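Side-chain contacts in nisin leader peptide-processing serine protease NisP (Lactococcus lactis subsp. lactis, PDB 4MZD), which probably acts as a subtilisin-like serine endopeptidase that cleaves the leader peptide from the nisin precursor: residues Y173-E178 against E184-A189; K199-S204 against N233-K238; L226-A231 against V276-V281. All blocks are in the same frame, centred on the assembly; numbering follows the deposited sequence.

The three contacts pack helices 183-195 and 222-238 against a single parallel-rich sheet of the subtilase fold. Contact 1 ties the end of strand 169-174 to helix 183-195, whose chain runs on into strand 200-210, the strand of contact 2. Contacts 2 and 3 share helix 222-238, and their centres lie about 12 Å apart; they meet where Ile203 CD1 packs on Pro279 CG at 4.1 Å. Contact 1 reaches contact 3 through Val186 CG1, 3.8 Å from Tyr228 CE2. The predicted charge relay residue Asp100 lies nearby, its side chain about 6 Å from that of Val175 and about 10 Å from that of Ile201.

Contact 1. Residues Y173-E178 against E184-A189; sequences YRVFGE and EWVARA
The first half of a beta-alpha-beta crossover is closed here, where Val175, just beyond strand 169-174, packs against Trp185, Val186 and Ala189 of helix 183-195. The two methyls of Val175 divide the work. CG1, beside the backbone N (chi1 -61°), points along the helix toward its later residues and meets Ala189 CB at 3.7 Å, with Trp185 O 3.9 Å from the same CG1. The other branch points across the helix, where Val175 CG2 touches Val186 CG2 methyl to methyl at 4.2 Å. One turn of helix separates Trp185 from Ala189, so the valine sits against both of them on one side of the helix. Further back on the strand, Tyr173 CB lies 4.2 Å from Ala189 CB, while the phenol runs on past the helix to hydrogen bonds with Asp196 and Asn198.

The indole meets the backbone rather than the valine side chain. Val175 O approaches the ring edge near its plane, 3.2 Å from Trp185 CE3, and the same carbonyl oxygen accepts a hydrogen bond from Ser181 in the turn between the segments. Along the helix, Arg188 and Glu184 form a salt bridge, and Arg188 also donates to Leu121 O. Val175 and Ala189 both pack on Ile99 of the neighbouring strand 95-100, whose last residue, Asp100, is predicted to belong to the charge relay. This seating of a helix on the end of a parallel strand, beside the strand that carries the probable charge-relay aspartate, is characteristic of the subtilisin-like alpha/beta fold.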
loop_
_atom_site.group_PDB
_atom_site.type_symbol
_atom_site.label_atom_id
_atom_site.label_comp_id
_atom_site.label_asym_id
_atom_site.label_seq_id
_atom_site.Cartn_x
_atom_site.Cartn_y
_atom_site.Cartn_z
ATOM N N TYR A 173 -10.526 6.490 3.051
ATOM C CA TYR A 173 -10.679 6.124 4.458
ATOM C C TYR A 173 -9.431 6.577 5.198
ATOM O O TYR A 173 -8.348 6.024 5.006
ATOM C CB TYR A 173 -10.948 4.613 4.591
ATOM C CG TYR A 173 -12.160 4.263 3.770
ATOM C CD1 TYR A 173 -13.440 4.475 4.267
ATOM C CD2 TYR A 173 -12.035 3.824 2.459
ATOM C CE1 TYR A 173 -14.557 4.235 3.488
ATOM C CE2 TYR A 173 -13.152 3.580 1.673
ATOM C CZ TYR A 173 -14.406 3.782 2.193
ATOM O OH TYR A 173 -15.508 3.546 1.404
ATOM N N ARG A 174 -9.574 7.620 6.012
ATOM C CA ARG A 174 -8.418 8.237 6.644
ATOM C C ARG A 174 -8.118 7.602 7.994
ATOM O O ARG A 174 -8.973 7.580 8.885
ATOM C CB ARG A 174 -8.623 9.744 6.806
ATOM C CG ARG A 174 -7.390 10.452 7.343
ATOM C CD ARG A 174 -7.404 11.958 7.162
ATOM N NE ARG A 174 -8.285 12.656 8.089
ATOM C CZ ARG A 174 -7.939 13.091 9.301
ATOM N NH1 ARG A 174 -8.828 13.744 10.037
ATOM N NH2 ARG A 174 -6.718 12.900 9.773
ATOM N N VAL A 175 -6.889 7.100 8.133
ATOM C CA VAL A 175 -6.434 6.474 9.371
ATOM C C VAL A 175 -5.142 7.091 9.908
ATOM O O VAL A 175 -4.586 6.602 10.888
ATOM C CB VAL A 175 -6.275 4.938 9.238
ATOM C CG1 VAL A 175 -7.608 4.290 8.892
ATOM C CG2 VAL A 175 -5.198 4.582 8.222
ATOM N N PHE A 176 -4.666 8.161 9.280
ATOM C CA PHE A 176 -3.532 8.915 9.806
ATOM C C PHE A 176 -3.899 10.380 9.891
ATOM O O PHE A 176 -4.607 10.905 9.024
ATOM C CB PHE A 176 -2.299 8.827 8.901
ATOM C CG PHE A 176 -1.662 7.470 8.850
ATOM C CD1 PHE A 176 -0.642 7.126 9.727
ATOM C CD2 PHE A 176 -2.073 6.538 7.912
ATOM C CE1 PHE A 176 -0.045 5.882 9.667
ATOM C CE2 PHE A 176 -1.497 5.288 7.856
ATOM C CZ PHE A 176 -0.474 4.960 8.732
ATOM N N GLY A 177 -3.375 11.031 10.926
ATOM C CA GLY A 177 -3.350 12.476 11.016
ATOM C C GLY A 177 -2.033 12.943 10.433
ATOM O O GLY A 177 -1.887 13.060 9.220
ATOM N N GLU A 178 -1.049 13.176 11.296
ATOM C CA GLU A 178 0.269 13.577 10.824
ATOM C C GLU A 178 1.381 12.614 11.215
ATOM O O GLU A 178 2.533 12.816 10.826
ATOM C CB GLU A 178 0.602 14.989 11.294
ATOM C CG GLU A 178 -0.263 16.038 10.656
ATOM C CD GLU A 178 0.117 17.419 11.107
ATOM O OE1 GLU A 178 -0.053 17.719 12.309
ATOM O OE2 GLU A 178 0.606 18.202 10.268
ATOM N N GLU A 184 -6.763 -0.660 15.643
ATOM C CA GLU A 184 -8.198 -0.498 15.862
ATOM C C GLU A 184 -8.813 0.380 14.773
ATOM O O GLU A 184 -9.910 0.106 14.287
ATOM C CB GLU A 184 -8.482 0.086 17.251
ATOM C CG GLU A 184 -9.938 -0.018 17.707
ATOM C CD GLU A 184 -10.801 1.163 17.284
ATOM O OE1 GLU A 184 -10.251 2.214 16.888
ATOM O OE2 GLU A 184 -12.045 1.044 17.365
ATOM N N TRP A 185 -8.105 1.439 14.390
ATOM C CA TRP A 185 -8.627 2.346 13.375
ATOM C C TRP A 185 -8.586 1.683 11.999
ATOM O O TRP A 185 -9.533 1.795 11.217
ATOM C CB TRP A 185 -7.846 3.657 13.315
ATOM C CG TRP A 185 -7.441 4.306 14.600
ATOM C CD1 TRP A 185 -7.822 3.985 15.879
ATOM C CD2 TRP A 185 -6.526 5.392 14.709
ATOM N NE1 TRP A 185 -7.195 4.828 16.773
ATOM C CE2 TRP A 185 -6.389 5.695 16.076
ATOM C CE3 TRP A 185 -5.809 6.148 13.771
ATOM C CZ2 TRP A 185 -5.554 6.716 16.529
ATOM C CZ3 TRP A 185 -4.987 7.162 14.218
ATOM C CH2 TRP A 185 -4.858 7.431 15.585
ATOM N N VAL A 186 -7.487 0.996 11.708
ATOM C CA VAL A 186 -7.340 0.321 10.427
ATOM C C VAL A 186 -8.395 -0.769 10.251
ATOM O O VAL A 186 -8.993 -0.892 9.178
ATOM C CB VAL A 186 -5.913 -0.237 10.238
ATOM C CG1 VAL A 186 -5.801 -1.023 8.943
ATOM C CG2 VAL A 186 -4.890 0.888 10.269
ATOM N N ALA A 187 -8.637 -1.546 11.304
ATOM C CA ALA A 187 -9.656 -2.589 11.243
ATOM C C ALA A 187 -11.038 -2.003 10.963
ATOM O O ALA A 187 -11.783 -2.529 10.137
ATOM C CB ALA A 187 -9.656 -3.431 12.528
ATOM N N ARG A 188 -11.372 -0.907 11.633
ATOM C CA ARG A 188 -12.637 -0.223 11.364
ATOM C C ARG A 188 -12.703 0.255 9.915
ATOM O O ARG A 188 -13.750 0.189 9.272
ATOM C CB ARG A 188 -12.840 0.959 12.320
ATOM C CG ARG A 188 -13.345 0.558 13.698
ATOM C CD ARG A 188 -13.721 1.761 14.555
ATOM N NE ARG A 188 -12.566 2.580 14.906
ATOM C CZ ARG A 188 -12.446 3.875 14.621
ATOM N NH1 ARG A 188 -13.419 4.511 13.981
ATOM N NH2 ARG A 188 -11.354 4.537 14.977
ATOM N N ALA A 189 -11.581 0.750 9.404
ATOM C CA ALA A 189 -11.527 1.224 8.024
ATOM C C ALA A 189 -11.734 0.096 7.021
ATOM O O ALA A 189 -12.407 0.286 6.004
ATOM C CB ALA A 189 -10.209 1.939 7.755
#

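Contact 2. Residues K199-S204 against N233-K238; sequences KVINIS and NYATAK
Lys238, whose backbone oxygen faces Lys199, lays its CG over one face of the Tyr234 ring, 3.7 Å above the plane and displaced toward the rim. The phenol hydroxyl at the far end of that ring is hydrogen-bonded to Asp195, which also makes a long, weak ion pair with Lys238 NZ. The second flat group is the amide of Asn202, on the other side of the strand: Asn202 ND2 donates to Ser204 OG at 3.0 Å with the serine close to the amide plane, and Asn202 OD1 is engaged by Ser360. These bonds at both ends of the amide hold its rotation.

Across the contact itself the touching is sparse. Lys199 starts with CG beside its backbone N, bends at chi2 (-51°) and then runs extended, which carries the ammonium over to the helix. There Lys199 NZ makes a weak hydrogen bond to Lys238 O at 3.0 Å. The two ammonium groups stay apart, 6.8 Å between Lys199 NZ and Lys238 NZ, and Asp195 probably softens their mutual repulsion. Deeper in, the end of Ile201 touches the helix, CD1 resting 4.4 Å from Ala235 CB. Helix 183-195 flanks this apolar pair, with Ala193 against Ile201 and Ile190 against Ala235.

Ser204 lies beside the predicted catalytic residues: its OG is hydrogen-bonded to the backbone oxygen of Ser353, and its side chain touches His147. Strand 200-210, helix 222-238 and strand 241-245 form a beta-alpha-beta crossover between adjacent parallel strands, an arrangement typical of the central sheet of subtilases.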
loop_
_atom_site.group_PDB
_atom_site.type_symbol
_atom_site.label_atom_id
_atom_site.label_comp_id
_atom_site.label_asym_id
_atom_site.label_seq_id
_atom_site.Cartn_x
_atom_site.Cartn_y
_atom_site.Cartn_z
ATOM N N LYS A 199 -14.513 -3.262 -3.895
ATOM C CA LYS A 199 -14.103 -4.651 -4.044
ATOM C C LYS A 199 -12.592 -4.857 -3.918
ATOM O O LYS A 199 -12.145 -5.991 -3.734
ATOM C CB LYS A 199 -14.655 -5.250 -5.331
ATOM C CG LYS A 199 -16.189 -5.293 -5.351
ATOM C CD LYS A 199 -16.787 -5.941 -4.090
ATOM C CE LYS A 199 -18.310 -5.766 -4.026
ATOM N NZ LYS A 199 -18.921 -6.336 -2.779
ATOM N N VAL A 200 -11.824 -3.771 -4.003
ATOM C CA VAL A 200 -10.392 -3.793 -3.734
ATOM C C VAL A 200 -10.101 -2.736 -2.675
ATOM O O VAL A 200 -10.592 -1.612 -2.765
ATOM C CB VAL A 200 -9.565 -3.517 -5.011
ATOM C CG1 VAL A 200 -8.074 -3.554 -4.702
ATOM C CG2 VAL A 200 -9.931 -4.513 -6.118
ATOM N N ILE A 201 -9.329 -3.122 -1.660
ATOM C CA ILE A 201 -9.001 -2.259 -0.531
ATOM C C ILE A 201 -7.480 -2.195 -0.412
ATOM O O ILE A 201 -6.817 -3.225 -0.281
ATOM C CB ILE A 201 -9.631 -2.818 0.772
ATOM C CG1 ILE A 201 -11.162 -2.845 0.659
ATOM C CG2 ILE A 201 -9.199 -2.010 1.977
ATOM C CD1 ILE A 201 -11.864 -3.589 1.783
ATOM N N ASN A 202 -6.936 -0.979 -0.477
ATOM C CA ASN A 202 -5.496 -0.744 -0.479
ATOM C C ASN A 202 -5.018 -0.277 0.884
ATOM O O ASN A 202 -5.514 0.733 1.396
ATOM C CB ASN A 202 -5.164 0.332 -1.527
ATOM C CG ASN A 202 -3.668 0.541 -1.711
ATOM O OD1 ASN A 202 -3.063 -0.049 -2.604
ATOM N ND2 ASN A 202 -3.060 1.357 -0.857
ATOM N N ILE A 203 -4.054 -0.996 1.459
ATOM C CA ILE A 203 -3.482 -0.628 2.753
ATOM C C ILE A 203 -1.955 -0.486 2.640
ATOM O O ILE A 203 -1.197 -1.455 2.776
ATOM C CB ILE A 203 -3.846 -1.637 3.865
ATOM C CG1 ILE A 203 -5.350 -1.933 3.857
ATOM C CG2 ILE A 203 -3.394 -1.104 5.221
ATOM C CD1 ILE A 203 -5.777 -2.837 4.977
ATOM N N SER A 204 -1.503 0.741 2.394
ATOM C CA SER A 204 -0.080 1.046 2.256
ATOM C C SER A 204 0.551 1.431 3.600
ATOM O O SER A 204 1.247 2.443 3.713
ATOM C CB SER A 204 0.114 2.164 1.229
ATOM O OG SER A 204 -0.140 1.681 -0.082
ATOM N N ASN A 233 -11.498 -11.152 7.479
ATOM C CA ASN A 233 -12.508 -12.171 7.234
ATOM C C ASN A 233 -13.834 -11.540 6.849
ATOM O O ASN A 233 -14.540 -12.045 5.986
ATOM C CB ASN A 233 -12.686 -13.067 8.458
ATOM C CG ASN A 233 -11.570 -14.078 8.601
ATOM O OD1 ASN A 233 -10.876 -14.395 7.635
ATOM N ND2 ASN A 233 -11.395 -14.601 9.807
ATOM N N TYR A 234 -14.161 -10.427 7.490
ATOM C CA TYR A 234 -15.385 -9.717 7.166
ATOM C C TYR A 234 -15.331 -9.160 5.747
ATOM O O TYR A 234 -16.280 -9.296 4.977
ATOM C CB TYR A 234 -15.631 -8.596 8.165
ATOM C CG TYR A 234 -16.904 -7.849 7.889
ATOM C CD1 TYR A 234 -18.135 -8.417 8.193
ATOM C CD2 TYR A 234 -16.882 -6.584 7.308
ATOM C CE1 TYR A 234 -19.306 -7.751 7.934
ATOM C CE2 TYR A 234 -18.059 -5.902 7.051
ATOM C CZ TYR A 234 -19.271 -6.496 7.370
ATOM O OH TYR A 234 -20.465 -5.857 7.127
ATOM N N ALA A 235 -14.214 -8.534 5.397
ATOM C CA ALA A 235 -14.054 -7.995 4.052
ATOM C C ALA A 235 -14.215 -9.108 3.023
ATOM O O ALA A 235 -14.899 -8.941 2.018
ATOM C CB ALA A 235 -12.695 -7.317 3.915
ATOM N N THR A 236 -13.592 -10.250 3.282
ATOM C CA THR A 236 -13.739 -11.403 2.409
ATOM C C THR A 236 -15.198 -11.843 2.285
ATOM O O THR A 236 -15.680 -12.103 1.181
ATOM C CB THR A 236 -12.890 -12.567 2.918
ATOM O OG1 THR A 236 -11.515 -12.168 2.902
ATOM C CG2 THR A 236 -13.070 -13.790 2.044
ATOM N N ALA A 237 -15.903 -11.918 3.414
ATOM C CA ALA A 237 -17.313 -12.312 3.414
ATOM C C ALA A 237 -18.149 -11.366 2.552
ATOM O O ALA A 237 -19.137 -11.777 1.950
ATOM C CB ALA A 237 -17.852 -12.352 4.837
ATOM N N LYS A 238 -17.747 -10.100 2.499
ATOM C CA LYS A 238 -18.453 -9.087 1.719
ATOM C C LYS A 238 -18.047 -9.095 0.248
ATOM O O LYS A 238 -18.663 -8.419 -0.573
ATOM C CB LYS A 238 -18.208 -7.694 2.306
ATOM C CG LYS A 238 -18.759 -7.494 3.712
ATOM C CD LYS A 238 -20.264 -7.274 3.707
ATOM C CE LYS A 238 -20.625 -5.930 3.097
ATOM N NZ LYS A 238 -22.081 -5.628 3.215
#

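Contact 3. Residues L226-A231 against V276-V281; sequences LNYKSA and VDAPSV
Tyr228 reaches from helix 222-238 onto Pro279 and Ala278, at the end of strand 275-278. Pro279 sets its CB over one face of the phenol ring in a CH-pi contact, 4.3 Å from the ring centroid and 23° off the normal. The methylene is displaced toward one side of the ring, so that Pro279 CB comes nearest to Tyr228 CD2, at 3.9 Å. On the CD1-CE1 side, Ala278 CB approaches the ring obliquely and lies 4.1 Å from Tyr228 CE1. The two successive residues come from the same side of the ring plane, Pro279 toward the CD2-CE2 edge and Ala278 toward CD1-CE1.

The peptide bond before Pro279 is cis, as in the corresponding turn of subtilisins, and it bends the chain as it leaves the strand. A weak backbone bond from Val281 N to Asp277 O, 2.9 Å long, spans this turn. Asp277, which faces elsewhere, is held by a salt bridge to Arg488 and by hydrogen bonds to Gly247 and Asn302. The tyrosine is fixed at its far end as well, its hydroxyl hydrogen-bonded to Gln207.

Around this core, Val186 of helix 183-195 packs on Tyr228, while Pro279 leans on Ile203 of strand 200-210 and on Ile232 of helix 222-238. Strand 275-278 pairs antiparallel with strand 200-210, and Tyr228 fills the position between its end, at Ala278 and Pro279, and Val186 of helix 183-195.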
loop_
_atom_site.group_PDB
_atom_site.type_symbol
_atom_site.label_atom_id
_atom_site.label_comp_id
_atom_site.label_asym_id
_atom_site.label_seq_id
_atom_site.Cartn_x
_atom_site.Cartn_y
_atom_site.Cartn_z
ATOM N N LEU A 226 -5.604 -10.828 15.940
ATOM C CA LEU A 226 -6.966 -11.348 15.833
ATOM C C LEU A 226 -7.959 -10.289 15.365
ATOM O O LEU A 226 -8.924 -10.595 14.665
ATOM C CB LEU A 226 -7.423 -11.928 17.169
ATOM C CG LEU A 226 -6.724 -13.216 17.584
ATOM C CD1 LEU A 226 -7.244 -13.627 18.944
ATOM C CD2 LEU A 226 -6.941 -14.324 16.558
ATOM N N ASN A 227 -7.740 -9.044 15.770
ATOM C CA ASN A 227 -8.605 -7.951 15.334
ATOM C C ASN A 227 -8.476 -7.683 13.833
ATOM O O ASN A 227 -9.475 -7.442 13.151
ATOM C CB ASN A 227 -8.333 -6.688 16.150
ATOM C CG ASN A 227 -8.752 -6.829 17.600
ATOM O OD1 ASN A 227 -9.521 -7.723 17.952
ATOM N ND2 ASN A 227 -8.259 -5.933 18.449
ATOM N N TYR A 228 -7.252 -7.733 13.317
ATOM C CA TYR A 228 -7.056 -7.665 11.874
ATOM C C TYR A 228 -7.719 -8.855 11.206
ATOM O O TYR A 228 -8.375 -8.709 10.174
ATOM C CB TYR A 228 -5.586 -7.698 11.492
ATOM C CG TYR A 228 -4.856 -6.383 11.532
ATOM C CD1 TYR A 228 -3.723 -6.233 12.315
ATOM C CD2 TYR A 228 -5.267 -5.305 10.758
ATOM C CE1 TYR A 228 -3.025 -5.044 12.347
ATOM C CE2 TYR A 228 -4.576 -4.107 10.781
ATOM C CZ TYR A 228 -3.455 -3.984 11.574
ATOM O OH TYR A 228 -2.778 -2.781 11.590
ATOM N N LYS A 229 -7.518 -10.045 11.771
ATOM C CA LYS A 229 -8.054 -11.242 11.142
ATOM C C LYS A 229 -9.567 -11.141 10.994
ATOM O O LYS A 229 -10.121 -11.476 9.952
ATOM C CB LYS A 229 -7.681 -12.498 11.926
ATOM C CG LYS A 229 -7.980 -13.776 11.161
ATOM C CD LYS A 229 -8.085 -14.971 12.080
ATOM C CE LYS A 229 -6.773 -15.271 12.751
ATOM N NZ LYS A 229 -6.878 -16.591 13.428
ATOM N N SER A 230 -10.232 -10.674 12.044
ATOM C CA SER A 230 -11.679 -10.531 12.013
ATOM C C SER A 230 -12.122 -9.541 10.932
ATOM O O SER A 230 -13.092 -9.782 10.211
ATOM C CB SER A 230 -12.188 -10.080 13.383
ATOM O OG SER A 230 -13.597 -9.984 13.391
ATOM N N ALA A 231 -11.411 -8.424 10.822
ATOM C CA ALA A 231 -11.758 -7.418 9.827
ATOM C C ALA A 231 -11.545 -7.938 8.406
ATOM O O ALA A 231 -12.368 -7.703 7.512
ATOM C CB ALA A 231 -10.963 -6.135 10.063
ATOM N N VAL A 276 5.135 -11.328 12.762
ATOM C CA VAL A 276 4.502 -11.155 11.459
ATOM C C VAL A 276 4.445 -9.676 11.076
ATOM O O VAL A 276 4.436 -8.794 11.941
ATOM C CB VAL A 276 3.086 -11.773 11.423
ATOM C CG1 VAL A 276 3.150 -13.256 11.749
ATOM C CG2 VAL A 276 2.153 -11.055 12.390
ATOM N N ASP A 277 4.419 -9.438 9.768
ATOM C CA ASP A 277 4.248 -8.126 9.147
ATOM C C ASP A 277 2.755 -8.054 8.814
ATOM O O ASP A 277 2.275 -8.766 7.931
ATOM C CB ASP A 277 5.136 -8.087 7.888
ATOM C CG ASP A 277 5.282 -6.699 7.277
ATOM O OD1 ASP A 277 4.486 -5.801 7.622
ATOM O OD2 ASP A 277 6.187 -6.529 6.423
ATOM N N ALA A 278 2.014 -7.251 9.575
ATOM C CA ALA A 278 0.552 -7.198 9.479
ATOM C C ALA A 278 0.043 -5.865 8.915
ATOM O O ALA A 278 0.573 -4.810 9.252
ATOM C CB ALA A 278 -0.055 -7.445 10.852
ATOM N N PRO A 279 -1.036 -5.895 8.109
ATOM C CA PRO A 279 -1.883 -7.059 7.792
ATOM C C PRO A 279 -1.483 -7.870 6.554
ATOM O O PRO A 279 -2.263 -8.716 6.120
ATOM C CB PRO A 279 -3.255 -6.420 7.564
ATOM C CG PRO A 279 -2.919 -5.076 6.975
ATOM C CD PRO A 279 -1.680 -4.630 7.710
ATOM N N SER A 280 -0.292 -7.657 6.010
ATOM C CA SER A 280 0.090 -8.376 4.794
ATOM C C SER A 280 0.248 -9.889 4.994
ATOM O O SER A 280 0.170 -10.643 4.029
ATOM C CB SER A 280 1.362 -7.790 4.175
ATOM O OG SER A 280 2.491 -8.042 4.990
ATOM N N VAL A 281 0.459 -10.325 6.234
ATOM C CA VAL A 281 0.700 -11.733 6.531
ATOM C C VAL A 281 -0.482 -12.646 6.212
ATOM O O VAL A 281 -0.291 -13.821 5.904
ATOM C CB VAL A 281 1.091 -11.910 8.016
ATOM C CG1 VAL A 281 -0.039 -11.440 8.927
ATOM C CG2 VAL A 281 1.471 -13.359 8.311
#